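Local coordinates for protein aspartate aminotransferase (Plasmodium falciparum, PDB 3K7Y) that probably catalyses the reversible transfer of an amino group between L-aspartate and 2-oxoglutarate, using pyridoxal 5'-phosphate, as a homodimer, at residues Q82-G87 / Q245-N250; K249-Y254 / Q299-Q304. All coordinates share one frame; numbering follows the deposited sequence.

Contacts 1 and 2 overlap along the chain: 245-250 of contact 1 runs into 249-254 of contact 2, with centres about 9 Å apart. Segment 245-250 carries S246, S248 and K249 of the pyridoxal-5'-phosphate site, and K249 and N250 are shared with contact 2, while 82-87, at the end of helix 75-86, and 299-304, at the end of helix 291-302, pack against this loop. S248 OG sits 3.2 Å from L253 O, a probable hydrogen bond, though its one proton must be divided between L253 O and the phosphate. L84 CD1 meets L301 CD1 at 3.6 Å, so the two helices also touch each other. Both contacts reach the second subunit through the loop around K249.

Contact 1. Residues Q82-G87 / Q245-N250; sequences QNLIFG and QSFSKN. With PLP (pyridoxal-5'-phosphate), chain B.
The last turn of helix 75-86 faces the end of strand 241-246, with I85 and Q245 closest in backbone terms at 8.6 Å between their CA atoms. Everything that bridges this gap is side chain. I85 carries its CG1 branch between the backbone N and the carbonyl carbon (chi1 62°), which brings both CG2 and CD1 to the end of Q245. The glutamine reaches across with its chain extended beyond CG, and its NE2 lies 3.2 Å from I85 CG2. Beside it, L84 brings CD1 to the edge of the F247 ring, close to the ring plane, 4.0 Å from CE1. All four of these residues are buried, and the joint is one of apolar branches meeting a ring edge and an amide end.

S246, S248 and K249 serve the cofactor instead, while F247 stays on the helix side. S246 OG donates to the phosphate atom O1P of PLP at 2.9 Å, and S248 OG donates to the same O1P at 2.6 Å, so two hydroxyls grip one oxygen. S246 OG also accepts from S248 N in an ST turn, a fairly straight bond of 165° that sets the two serines relative to each other. R257 and the T107 amide also hydrogen-bond the cofactor.

In the fold, Q245 pairs through its backbone with A260 of strand 258-264 and S246 with I214 of strand 209-214, in the large mixed sheet of this aminotransferase family. Helix 75-86 lies against that sheet, I85 touching H262, while helix 291-302 meets F247 through L297.

Contact 2. Residues K249-Y254 / Q299-Q304; sequences KNMSLY and QLLNNQ. With PLP (pyridoxal-5'-phosphate), chain B.
M251 and L300 carry this contact, the methionine methyl CE reaching 3.8 Å from L300 CD2. The bend of M251 at chi2 (101°) and its extended last torsion carry CE ahead of SD toward the helix. L300 answers with CG anti to its backbone N (chi1 -179°), and the two side chains meet at a slant. L301 reaches the same methyl with CD1, at 4.4 Å from M251 CE, although its CB does not point at the loop. One methyl therefore meets leucine branches from two successive residues of helix 291-302. W310 of helix 304-335 packs on both M251 and L300, and its indole NE1 hydrogen-bonds N250 O, adding a polar tether beside the apolar patch.

This tight part is small and buried; across the rest, the segments drift apart. N302, N303 and Q304 lie at the exposed break between helices 291-302 and 304-335, where N303 N still bonds back to L300 O at 3.1 Å. On the loop side S252 takes no part, and its OG donates to M251 O at 2.6 Å, tilted 19° from the carbonyl plane, so that hydroxyl serves the loop's own backbone.

Away from the helix, both ends of 249-254 reach the second subunit: K249 NZ is hydrogen-bonded to Y68 OH of that subunit, and the ring of Y254 meets the same tyrosine edge-to-face. K249 also belongs to the PLP pocket and, as in related aminotransferases, is probably the lysine that forms the Schiff base. The chemistry implies a division of labour: apolar contact of one methyl with two leucines joins loop to helix 291-302, while polar bonds fix the loop's backbone, through W310 and S252, and K249 at the subunit boundary.

Contact 1. Residues Q82-G87 / Q245-N250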
loop_
_atom_site.group_PDB
_atom_site.type_symbol
_atom_site.label_atom_id
_atom_site.label_comp_id
_atom_site.label_asym_id
_atom_site.label_seq_id
_atom_site.Cartn_x
_atom_site.Cartn_y
_atom_site.Cartn_z
ATOM N N GLN A 82 -12.376 -2.994 15.426
ATOM C CA GLN A 82 -12.457 -2.025 16.498
ATOM C C GLN A 82 -12.937 -2.637 17.811
ATOM O O GLN A 82 -12.721 -2.061 18.876
ATOM C CB GLN A 82 -13.262 -0.796 16.097
ATOM C CG GLN A 82 -14.606 -1.094 15.532
ATOM C CD GLN A 82 -15.410 0.161 15.252
ATOM O OE1 GLN A 82 -14.856 1.259 15.147
ATOM N NE2 GLN A 82 -16.735 0.003 15.121
ATOM N N ASN A 83 -13.557 -3.812 17.748
ATOM C CA ASN A 83 -13.824 -4.569 18.971
ATOM C C ASN A 83 -12.528 -4.716 19.780
ATOM O O ASN A 83 -12.500 -4.461 20.987
ATOM C CB ASN A 83 -14.427 -5.949 18.662
ATOM C CG ASN A 83 -14.909 -6.673 19.911
ATOM O OD1 ASN A 83 -16.104 -6.699 20.187
ATOM N ND2 ASN A 83 -13.978 -7.257 20.676
ATOM N N LEU A 84 -11.450 -5.088 19.092
ATOM C CA LEU A 84 -10.193 -5.386 19.749
ATOM C C LEU A 84 -9.656 -4.212 20.541
ATOM O O LEU A 84 -9.094 -4.416 21.607
ATOM C CB LEU A 84 -9.156 -5.892 18.747
ATOM C CG LEU A 84 -9.517 -7.165 17.977
ATOM C CD1 LEU A 84 -8.363 -7.597 17.090
ATOM C CD2 LEU A 84 -9.891 -8.273 18.932
ATOM N N ILE A 85 -9.834 -2.989 20.050
ATOM C CA ILE A 85 -9.295 -1.856 20.789
ATOM C C ILE A 85 -10.266 -1.267 21.792
ATOM O O ILE A 85 -9.855 -0.891 22.879
ATOM C CB ILE A 85 -8.645 -0.757 19.907
ATOM C CG1 ILE A 85 -9.658 -0.130 18.953
ATOM C CG2 ILE A 85 -7.383 -1.293 19.183
ATOM C CD1 ILE A 85 -9.893 -0.885 17.656
ATOM N N PHE A 86 -11.546 -1.199 21.448
ATOM C CA PHE A 86 -12.536 -0.572 22.333
ATOM C C PHE A 86 -13.319 -1.604 23.145
ATOM O O PHE A 86 -14.167 -1.243 23.948
ATOM C CB PHE A 86 -13.508 0.325 21.542
ATOM C CG PHE A 86 -12.850 1.519 20.845
ATOM C CD1 PHE A 86 -12.732 2.749 21.491
ATOM C CD2 PHE A 86 -12.395 1.420 19.533
ATOM C CE1 PHE A 86 -12.145 3.844 20.850
ATOM C CE2 PHE A 86 -11.807 2.509 18.891
ATOM C CZ PHE A 86 -11.684 3.720 19.550
ATOM N N GLY A 87 -13.028 -2.881 22.926
ATOM C CA GLY A 87 -13.659 -3.967 23.663
ATOM C C GLY A 87 -15.063 -4.211 23.186
ATOM O O GLY A 87 -15.374 -3.982 22.015
ATOM N N GLN A 245 -3.239 0.767 14.280
ATOM C CA GLN A 245 -3.231 -0.607 14.767
ATOM C C GLN A 245 -2.598 -1.530 13.740
ATOM O O GLN A 245 -3.003 -1.527 12.578
ATOM C CB GLN A 245 -4.664 -1.007 15.077
ATOM C CG GLN A 245 -5.059 -2.471 14.957
ATOM C CD GLN A 245 -6.405 -2.738 15.641
ATOM O OE1 GLN A 245 -6.809 -3.881 15.855
ATOM N NE2 GLN A 245 -7.086 -1.670 16.013
ATOM N N SER A 246 -1.583 -2.284 14.166
ATOM C CA SER A 246 -0.907 -3.256 13.319
ATOM C C SER A 246 -1.205 -4.655 13.793
ATOM O O SER A 246 -1.361 -4.886 14.995
ATOM C CB SER A 246 0.602 -3.051 13.353
ATOM O OG SER A 246 1.264 -4.130 12.702
ATOM N N PHE A 247 -1.268 -5.586 12.847
ATOM C CA PHE A 247 -1.477 -6.992 13.144
ATOM C C PHE A 247 -0.283 -7.753 12.616
ATOM O O PHE A 247 -0.371 -8.964 12.353
ATOM C CB PHE A 247 -2.699 -7.512 12.418
ATOM C CG PHE A 247 -3.963 -6.792 12.738
ATOM C CD1 PHE A 247 -4.642 -7.028 13.923
ATOM C CD2 PHE A 247 -4.518 -5.912 11.821
ATOM C CE1 PHE A 247 -5.852 -6.378 14.195
ATOM C CE2 PHE A 247 -5.721 -5.258 12.090
ATOM C CZ PHE A 247 -6.386 -5.493 13.274
ATOM N N SER A 248 0.826 -7.043 12.425
ATOM C CA SER A 248 2.010 -7.690 11.913
ATOM C C SER A 248 2.563 -8.682 12.902
ATOM O O SER A 248 3.043 -9.737 12.485
ATOM C CB SER A 248 3.069 -6.694 11.485
ATOM O OG SER A 248 2.927 -6.432 10.098
ATOM N N LYS A 249 2.455 -8.368 14.198
ATOM C CA LYS A 249 2.921 -9.279 15.257
ATOM C C LYS A 249 1.817 -10.067 15.992
ATOM O O LYS A 249 1.999 -11.241 16.310
ATOM C CB LYS A 249 3.824 -8.544 16.235
ATOM C CG LYS A 249 5.204 -8.235 15.665
ATOM C CD LYS A 249 5.268 -6.887 14.928
ATOM C CE LYS A 249 6.690 -6.599 14.443
ATOM N NZ LYS A 249 6.808 -5.351 13.636
ATOM N N ASN A 250 0.692 -9.398 16.249
ATOM C CA ASN A 250 -0.547 -10.001 16.738
ATOM C C ASN A 250 -0.944 -11.323 16.094
ATOM O O ASN A 250 -1.115 -12.346 16.779
ATOM C CB ASN A 250 -1.696 -9.037 16.472
ATOM C CG ASN A 250 -1.831 -8.004 17.539
ATOM O OD1 ASN A 250 -1.579 -8.276 18.721
ATOM N ND2 ASN A 250 -2.224 -6.793 17.139
HETATM N N1 PLP B . 4.534 1.174 15.401
HETATM C C2 PLP B . 5.442 0.497 16.175
HETATM C C2A PLP B . 5.712 1.000 17.542
HETATM C C3 PLP B . 6.071 -0.633 15.676
HETATM O O3 PLP B . 6.965 -1.323 16.456
HETATM C C4 PLP B . 5.788 -1.071 14.381
HETATM C C4A PLP B . 6.383 -2.375 13.945
HETATM O O4A PLP B . 5.729 -3.416 14.097
HETATM C C5 PLP B . 4.852 -0.387 13.581
HETATM C C6 PLP B . 4.238 0.749 14.112
HETATM C C5A PLP B . 4.482 -0.773 12.146
HETATM O O4P PLP B . 4.126 -2.126 11.919
HETATM P P PLP B . 3.886 -2.674 10.413
HETATM O O1P PLP B . 2.918 -3.822 10.400
HETATM O O2P PLP B . 5.178 -3.237 9.882
HETATM O O3P PLP B . 3.345 -1.530 9.586
#

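Contact 2. Residues K249-Y254 / Q299-Q304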
loop_
_atom_site.group_PDB
_atom_site.type_symbol
_atom_site.label_atom_id
_atom_site.label_comp_id
_atom_site.label_asym_id
_atom_site.label_seq_id
_atom_site.Cartn_x
_atom_site.Cartn_y
_atom_site.Cartn_z
ATOM N N LYS A 249 2.455 -8.368 14.198
ATOM C CA LYS A 249 2.921 -9.279 15.257
ATOM C C LYS A 249 1.817 -10.067 15.992
ATOM O O LYS A 249 1.999 -11.241 16.310
ATOM C CB LYS A 249 3.824 -8.544 16.235
ATOM C CG LYS A 249 5.204 -8.235 15.665
ATOM C CD LYS A 249 5.268 -6.887 14.928
ATOM C CE LYS A 249 6.690 -6.599 14.443
ATOM N NZ LYS A 249 6.808 -5.351 13.636
ATOM N N ASN A 250 0.692 -9.398 16.249
ATOM C CA ASN A 250 -0.547 -10.001 16.738
ATOM C C ASN A 250 -0.944 -11.323 16.094
ATOM O O ASN A 250 -1.115 -12.346 16.779
ATOM C CB ASN A 250 -1.696 -9.037 16.472
ATOM C CG ASN A 250 -1.831 -8.004 17.539
ATOM O OD1 ASN A 250 -1.579 -8.276 18.721
ATOM N ND2 ASN A 250 -2.224 -6.793 17.139
ATOM N N MET A 251 -1.148 -11.267 14.777
ATOM C CA MET A 251 -1.548 -12.415 13.988
ATOM C C MET A 251 -0.364 -13.057 13.286
ATOM O O MET A 251 -0.546 -13.925 12.437
ATOM C CB MET A 251 -2.509 -11.961 12.913
ATOM C CG MET A 251 -3.925 -12.092 13.259
ATOM S SD MET A 251 -4.535 -10.504 13.739
ATOM C CE MET A 251 -6.277 -10.898 13.951
ATOM N N SER A 252 0.847 -12.609 13.611
ATOM C CA SER A 252 2.057 -13.010 12.888
ATOM C C SER A 252 1.958 -12.740 11.377
ATOM O O SER A 252 2.616 -13.426 10.588
ATOM C CB SER A 252 2.355 -14.490 13.118
ATOM O OG SER A 252 1.644 -15.268 12.153
ATOM N N LEU A 253 1.129 -11.766 10.988
ATOM C CA LEU A 253 0.929 -11.368 9.585
ATOM C C LEU A 253 1.934 -10.312 9.164
ATOM O O LEU A 253 1.592 -9.132 9.016
ATOM C CB LEU A 253 -0.459 -10.759 9.387
ATOM C CG LEU A 253 -1.739 -11.553 9.565
ATOM C CD1 LEU A 253 -2.928 -10.612 9.405
ATOM C CD2 LEU A 253 -1.804 -12.707 8.589
ATOM N N TYR A 254 3.174 -10.707 8.958
ATOM C CA TYR A 254 4.189 -9.712 8.696
ATOM C C TYR A 254 4.045 -9.122 7.288
ATOM O O TYR A 254 3.612 -7.968 7.126
ATOM C CB TYR A 254 5.572 -10.286 8.981
ATOM C CG TYR A 254 5.754 -10.644 10.455
ATOM C CD1 TYR A 254 6.191 -9.692 11.377
ATOM C CD2 TYR A 254 5.480 -11.924 10.925
ATOM C CE1 TYR A 254 6.353 -10.014 12.724
ATOM C CE2 TYR A 254 5.638 -12.249 12.256
ATOM C CZ TYR A 254 6.078 -11.296 13.152
ATOM O OH TYR A 254 6.234 -11.633 14.482
ATOM N N GLN A 299 -12.281 -13.425 8.448
ATOM C CA GLN A 299 -12.496 -14.851 8.651
ATOM C C GLN A 299 -12.049 -15.323 10.036
ATOM O O GLN A 299 -12.847 -15.916 10.775
ATOM C CB GLN A 299 -11.786 -15.659 7.566
ATOM C CG GLN A 299 -12.454 -17.004 7.246
ATOM C CD GLN A 299 -13.506 -16.903 6.142
ATOM O OE1 GLN A 299 -14.407 -16.063 6.192
ATOM N NE2 GLN A 299 -13.393 -17.765 5.137
ATOM N N LEU A 300 -10.782 -15.063 10.376
ATOM C CA LEU A 300 -10.248 -15.391 11.701
ATOM C C LEU A 300 -11.107 -14.758 12.792
ATOM O O LEU A 300 -11.780 -15.454 13.560
ATOM C CB LEU A 300 -8.787 -14.925 11.848
ATOM C CG LEU A 300 -8.087 -15.221 13.191
ATOM C CD1 LEU A 300 -6.600 -15.442 13.004
ATOM C CD2 LEU A 300 -8.313 -14.127 14.236
ATOM N N LEU A 301 -11.087 -13.428 12.829
ATOM C CA LEU A 301 -11.705 -12.662 13.893
ATOM C C LEU A 301 -13.209 -12.933 14.042
ATOM O O LEU A 301 -13.737 -12.892 15.152
ATOM C CB LEU A 301 -11.446 -11.181 13.666
ATOM C CG LEU A 301 -10.948 -10.424 14.889
ATOM C CD1 LEU A 301 -10.248 -9.135 14.436
ATOM C CD2 LEU A 301 -12.084 -10.147 15.907
ATOM N N ASN A 302 -13.887 -13.227 12.931
ATOM C CA ASN A 302 -15.343 -13.397 12.925
ATOM C C ASN A 302 -15.811 -14.781 13.375
ATOM O O ASN A 302 -16.983 -14.973 13.691
ATOM C CB ASN A 302 -15.905 -13.069 11.542
ATOM C CG ASN A 302 -17.404 -12.911 11.543
ATOM O OD1 ASN A 302 -17.926 -11.814 11.733
ATOM N ND2 ASN A 302 -18.109 -14.008 11.322
ATOM N N ASN A 303 -14.890 -15.737 13.409
ATOM C CA ASN A 303 -15.207 -17.095 13.839
ATOM C C ASN A 303 -14.642 -17.441 15.223
ATOM O O ASN A 303 -13.429 -17.362 15.458
ATOM C CB ASN A 303 -14.725 -18.090 12.795
ATOM C CG ASN A 303 -15.824 -18.982 12.310
ATOM O OD1 ASN A 303 -16.315 -18.826 11.182
ATOM N ND2 ASN A 303 -16.250 -19.913 13.166
ATOM N N GLN A 304 -15.534 -17.834 16.132
ATOM C CA GLN A 304 -15.182 -18.010 17.538
ATOM C C GLN A 304 -14.083 -19.028 17.748
ATOM O O GLN A 304 -13.091 -18.741 18.408
ATOM C CB GLN A 304 -16.403 -18.403 18.350
ATOM C CG GLN A 304 -17.394 -17.281 18.568
ATOM C CD GLN A 304 -18.376 -17.593 19.691
ATOM O OE1 GLN A 304 -18.960 -18.685 19.755
ATOM N NE2 GLN A 304 -18.554 -16.632 20.593
HETATM N N1 PLP B . 4.534 1.174 15.401
HETATM C C2 PLP B . 5.442 0.497 16.175
HETATM C C2A PLP B . 5.712 1.000 17.542
HETATM C C3 PLP B . 6.071 -0.633 15.676
HETATM O O3 PLP B . 6.965 -1.323 16.456
HETATM C C4 PLP B . 5.788 -1.071 14.381
HETATM C C4A PLP B . 6.383 -2.375 13.945
HETATM O O4A PLP B . 5.729 -3.416 14.097
HETATM C C5 PLP B . 4.852 -0.387 13.581
HETATM C C6 PLP B . 4.238 0.749 14.112
HETATM C C5A PLP B . 4.482 -0.773 12.146
HETATM O O4P PLP B . 4.126 -2.126 11.919
HETATM P P PLP B . 3.886 -2.674 10.413
HETATM O O1P PLP B . 2.918 -3.822 10.400
HETATM O O2P PLP B . 5.178 -3.237 9.882
HETATM O O3P PLP B . 3.345 -1.530 9.586
#